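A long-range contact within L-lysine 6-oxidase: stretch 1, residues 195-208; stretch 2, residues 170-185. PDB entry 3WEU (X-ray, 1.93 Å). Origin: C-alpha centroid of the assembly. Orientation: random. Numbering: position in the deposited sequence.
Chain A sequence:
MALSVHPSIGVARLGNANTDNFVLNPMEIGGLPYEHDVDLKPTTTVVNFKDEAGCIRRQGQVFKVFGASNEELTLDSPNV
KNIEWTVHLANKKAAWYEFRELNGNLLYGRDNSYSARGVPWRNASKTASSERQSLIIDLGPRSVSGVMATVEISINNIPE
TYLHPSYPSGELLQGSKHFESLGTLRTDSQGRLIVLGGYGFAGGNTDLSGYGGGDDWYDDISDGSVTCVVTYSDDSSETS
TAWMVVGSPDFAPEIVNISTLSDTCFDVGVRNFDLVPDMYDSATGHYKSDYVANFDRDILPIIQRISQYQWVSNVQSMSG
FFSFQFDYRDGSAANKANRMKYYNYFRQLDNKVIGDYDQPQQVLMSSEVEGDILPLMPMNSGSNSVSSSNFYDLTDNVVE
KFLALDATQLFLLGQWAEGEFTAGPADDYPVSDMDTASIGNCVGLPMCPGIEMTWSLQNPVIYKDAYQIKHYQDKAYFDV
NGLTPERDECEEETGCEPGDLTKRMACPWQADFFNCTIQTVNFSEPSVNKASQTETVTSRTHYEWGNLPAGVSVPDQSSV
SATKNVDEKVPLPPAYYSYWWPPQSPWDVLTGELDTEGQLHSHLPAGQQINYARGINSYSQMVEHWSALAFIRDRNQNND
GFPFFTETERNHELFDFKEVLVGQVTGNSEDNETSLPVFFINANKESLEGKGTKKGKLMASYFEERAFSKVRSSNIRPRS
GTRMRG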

# COMPACT_ATOMS: atom_id res chain seq x y z
N VAL A 195 -22.51 2.72 34.98
CA VAL A 195 -21.27 2.82 34.26
C VAL A 195 -21.50 2.90 32.78
O VAL A 195 -22.23 2.10 32.22
CB VAL A 195 -20.39 1.59 34.51
CG1 VAL A 195 -19.05 1.73 33.76
CG2 VAL A 195 -20.21 1.35 36.00
N LEU A 196 -20.92 3.91 32.16
CA LEU A 196 -20.93 4.10 30.75
C LEU A 196 -19.50 3.93 30.31
O LEU A 196 -18.55 4.38 31.01
CB LEU A 196 -21.46 5.48 30.43
CG LEU A 196 -22.92 5.74 30.78
CD1 LEU A 196 -23.22 7.17 31.12
CD2 LEU A 196 -23.77 5.42 29.59
N GLY A 197 -19.32 3.28 29.17
CA GLY A 197 -18.01 2.95 28.63
C GLY A 197 -17.57 3.93 27.58
O GLY A 197 -18.00 5.06 27.54
N GLY A 198 -16.71 3.45 26.70
CA GLY A 198 -16.11 4.25 25.63
C GLY A 198 -17.04 4.85 24.60
O GLY A 198 -18.28 4.59 24.53
N TYR A 199 -16.38 5.62 23.76
CA TYR A 199 -16.98 6.42 22.77
C TYR A 199 -16.80 5.90 21.35
O TYR A 199 -17.34 6.51 20.42
CB TYR A 199 -16.44 7.83 22.88
CG TYR A 199 -16.79 8.51 24.15
CD1 TYR A 199 -15.92 8.47 25.26
CD2 TYR A 199 -18.06 9.08 24.32
CE1 TYR A 199 -16.27 9.10 26.46
CE2 TYR A 199 -18.43 9.68 25.52
CZ TYR A 199 -17.54 9.69 26.58
OH TYR A 199 -17.90 10.32 27.73
N GLY A 200 -16.11 4.77 21.20
CA GLY A 200 -15.79 4.19 19.93
C GLY A 200 -14.47 4.61 19.30
O GLY A 200 -14.19 4.31 18.12
N PHE A 201 -13.64 5.30 20.10
CA PHE A 201 -12.26 5.64 19.70
C PHE A 201 -11.53 4.44 19.11
O PHE A 201 -11.54 3.33 19.66
CB PHE A 201 -11.46 6.13 20.94
CG PHE A 201 -10.03 6.46 20.64
CD1 PHE A 201 -9.05 5.50 20.61
CD2 PHE A 201 -9.69 7.79 20.36
CE1 PHE A 201 -7.72 5.86 20.26
CE2 PHE A 201 -8.40 8.13 20.02
CZ PHE A 201 -7.43 7.17 19.98
N ALA A 202 -10.87 4.66 18.00
CA ALA A 202 -10.01 3.59 17.40
C ALA A 202 -9.05 4.32 16.46
O ALA A 202 -9.44 4.89 15.43
CB ALA A 202 -10.85 2.57 16.65
N GLY A 203 -7.79 4.34 16.92
CA GLY A 203 -6.69 5.03 16.22
C GLY A 203 -5.35 4.39 16.49
O GLY A 203 -5.16 3.58 17.44
N GLY A 204 -4.39 4.78 15.66
CA GLY A 204 -3.03 4.28 15.83
C GLY A 204 -2.05 4.92 14.84
O GLY A 204 -2.39 5.84 14.04
N ASN A 205 -0.81 4.43 14.90
CA ASN A 205 0.29 5.10 14.18
C ASN A 205 0.86 4.33 13.04
O ASN A 205 1.82 4.78 12.46
CB ASN A 205 1.36 5.52 15.18
CG ASN A 205 0.87 6.56 16.15
OD1 ASN A 205 0.15 7.52 15.77
ND2 ASN A 205 1.22 6.40 17.42
N THR A 206 0.23 3.22 12.66
CA THR A 206 0.58 2.47 11.46
C THR A 206 -0.63 2.35 10.56
O THR A 206 -1.78 2.48 11.00
CB THR A 206 1.12 1.05 11.77
OG1 THR A 206 0.12 0.25 12.44
CG2 THR A 206 2.31 1.18 12.68
N ASP A 207 -0.38 2.11 9.29
CA ASP A 207 -1.39 2.00 8.27
C ASP A 207 -1.98 0.63 8.54
O ASP A 207 -1.23 -0.34 8.72
CB ASP A 207 -0.73 2.10 6.86
CG ASP A 207 -1.75 2.33 5.71
OD1 ASP A 207 -1.29 2.61 4.57
OD2 ASP A 207 -2.99 2.25 5.93
N LEU A 208 -3.30 0.53 8.65
CA LEU A 208 -3.92 -0.82 8.67
C LEU A 208 -3.85 -1.46 7.25
O LEU A 208 -3.96 -2.70 7.12
CB LEU A 208 -5.39 -0.76 9.15
CG LEU A 208 -5.61 -0.22 10.54
CD1 LEU A 208 -7.10 -0.09 10.88
CD2 LEU A 208 -4.92 -1.13 11.55
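Stretch 2, residues 170-185: GELLQGSKHFESLGTL

An aromatic side chain can anchor two loops between short paired strands, and Phe 201 illustrates the principle. Its ring is sandwiched by stretch 2: Ser 176 CB lies 3.6 Å from the ring centroid over one face, and Phe 179 CB lies 4.1 Å from it over the opposite face. The Phe 179 ring turns its edge to the Phe 201 face, the planes at 87°, while Leu 172 CD2 meets Phe 201 CZ at the ring edge, 3.2 Å away.

Around this centre stretch 2 runs antiparallel to stretch 1 in two short ladders, separated by loops and a register shift of two. In one, Thr 184 N donates to Leu 196 O (2.8 Å) and Leu 196 N to Thr 184 O (2.9 Å). In the other, Gln 174 N reaches Gly 204 O at 2.8 Å and Gly 204 N reaches Gln 174 O at 3.0 Å. A CB on Gly 203 would fall 2.1 Å from Ser 176 O, and one on Gly 175 2.4 Å from Ala 202 O. Ser 176 clasps Ala 202 twice, its N donating to Ala 202 O (2.8 Å) and its OG accepting from Ala 202 N (2.9 Å). At the polar edge, Asn 205 OD1 accepts from Leu 173 N at 2.9 Å.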

# COMPACT_ATOMS: atom_id res chain seq x y z
N GLY A 170 -0.66 12.16 22.64
CA GLY A 170 -0.50 12.87 21.40
C GLY A 170 -1.48 12.46 20.30
O GLY A 170 -2.46 11.74 20.52
N GLU A 171 -1.18 12.95 19.12
CA GLU A 171 -2.06 12.88 18.00
C GLU A 171 -1.71 11.63 17.21
O GLU A 171 -0.63 11.49 16.67
CB GLU A 171 -1.90 14.15 17.17
CG GLU A 171 -2.57 14.08 15.83
CD GLU A 171 -2.88 15.45 15.26
OE1 GLU A 171 -2.45 16.46 15.87
OE2 GLU A 171 -3.54 15.49 14.20
N LEU A 172 -2.65 10.71 17.12
CA LEU A 172 -2.45 9.47 16.38
C LEU A 172 -2.50 9.71 14.89
O LEU A 172 -3.29 10.52 14.40
CB LEU A 172 -3.56 8.46 16.84
CG LEU A 172 -3.23 7.53 18.02
CD1 LEU A 172 -1.97 7.84 18.84
CD2 LEU A 172 -4.38 7.17 18.92
N LEU A 173 -1.68 9.00 14.15
CA LEU A 173 -1.53 9.24 12.72
C LEU A 173 -2.66 8.71 11.83
O LEU A 173 -2.80 9.14 10.71
CB LEU A 173 -0.20 8.66 12.25
CG LEU A 173 1.05 9.20 12.96
CD1 LEU A 173 2.31 8.55 12.36
CD2 LEU A 173 1.11 10.72 12.93
N GLN A 174 -3.42 7.72 12.31
CA GLN A 174 -4.50 7.08 11.53
C GLN A 174 -5.73 6.84 12.42
O GLN A 174 -5.60 6.62 13.61
CB GLN A 174 -4.00 5.74 11.04
CG GLN A 174 -2.85 5.81 10.09
CD GLN A 174 -3.37 5.99 8.69
OE1 GLN A 174 -3.66 5.01 7.98
NE2 GLN A 174 -3.59 7.23 8.31
N GLY A 175 -6.94 6.96 11.88
CA GLY A 175 -8.14 6.80 12.74
C GLY A 175 -8.34 7.92 13.72
O GLY A 175 -7.99 9.09 13.44
N SER A 176 -8.93 7.61 14.86
CA SER A 176 -9.23 8.60 15.86
C SER A 176 -7.91 9.27 16.32
O SER A 176 -6.96 8.60 16.63
CB SER A 176 -9.90 7.96 17.07
OG SER A 176 -11.09 7.22 16.68
N LYS A 177 -7.89 10.60 16.44
CA LYS A 177 -6.64 11.34 16.68
C LYS A 177 -6.21 11.46 18.13
O LYS A 177 -4.98 11.37 18.42
CB LYS A 177 -6.76 12.74 16.07
CG LYS A 177 -6.99 12.68 14.59
CD LYS A 177 -6.51 13.91 13.84
CE LYS A 177 -6.26 13.53 12.39
NZ LYS A 177 -6.98 14.46 11.47
N HIS A 178 -7.19 11.71 19.00
CA HIS A 178 -6.94 12.13 20.40
C HIS A 178 -7.67 11.35 21.41
O HIS A 178 -8.84 11.57 21.62
CB HIS A 178 -7.28 13.62 20.60
CG HIS A 178 -6.37 14.53 19.82
ND1 HIS A 178 -6.76 15.19 18.67
CD2 HIS A 178 -5.05 14.80 19.98
CE1 HIS A 178 -5.74 15.85 18.17
NE2 HIS A 178 -4.68 15.63 18.94
N PHE A 179 -6.99 10.43 22.05
CA PHE A 179 -7.61 9.65 23.12
C PHE A 179 -7.81 10.51 24.37
O PHE A 179 -6.90 11.18 24.80
CB PHE A 179 -6.76 8.43 23.48
CG PHE A 179 -7.31 7.69 24.62
CD1 PHE A 179 -8.37 6.82 24.44
CD2 PHE A 179 -6.90 7.97 25.91
CE1 PHE A 179 -8.97 6.21 25.54
CE2 PHE A 179 -7.48 7.39 27.00
CZ PHE A 179 -8.52 6.49 26.83
N GLU A 180 -8.96 10.41 25.00
CA GLU A 180 -9.27 11.22 26.16
C GLU A 180 -9.94 10.50 27.31
O GLU A 180 -9.82 10.92 28.43
CB GLU A 180 -10.19 12.37 25.74
CG GLU A 180 -9.41 13.57 25.25
CD GLU A 180 -10.32 14.70 24.78
OE1 GLU A 180 -9.95 15.86 24.93
OE2 GLU A 180 -11.42 14.42 24.27
N SER A 181 -10.71 9.44 27.04
CA SER A 181 -11.55 8.89 28.02
C SER A 181 -11.84 7.38 27.76
O SER A 181 -12.00 6.96 26.63
CB SER A 181 -12.88 9.62 28.04
OG SER A 181 -13.75 9.09 29.03
N LEU A 182 -12.04 6.68 28.85
CA LEU A 182 -12.56 5.30 28.84
C LEU A 182 -14.06 5.18 29.16
O LEU A 182 -14.66 4.12 29.07
CB LEU A 182 -11.74 4.52 29.81
CG LEU A 182 -10.62 3.58 29.26
CD1 LEU A 182 -10.21 3.49 27.81
CD2 LEU A 182 -9.71 3.11 30.37
N GLY A 183 -14.64 6.27 29.63
CA GLY A 183 -16.06 6.35 29.84
C GLY A 183 -16.44 7.27 30.97
O GLY A 183 -15.73 8.23 31.25
N THR A 184 -17.58 6.99 31.59
CA THR A 184 -18.20 7.92 32.54
C THR A 184 -18.86 7.14 33.67
O THR A 184 -19.57 6.16 33.41
CB THR A 184 -19.27 8.77 31.82
OG1 THR A 184 -18.79 9.32 30.59
CG2 THR A 184 -19.81 9.86 32.72
N LEU A 185 -18.68 7.53 34.92
CA LEU A 185 -19.40 6.96 36.05
C LEU A 185 -20.45 7.97 36.48
O LEU A 185 -20.21 9.20 36.45
CB LEU A 185 -18.53 6.71 37.29
CG LEU A 185 -17.33 5.82 37.10
CD1 LEU A 185 -16.73 5.48 38.45
CD2 LEU A 185 -17.73 4.54 36.33
O HOH W 1 -14.60 1.68 27.86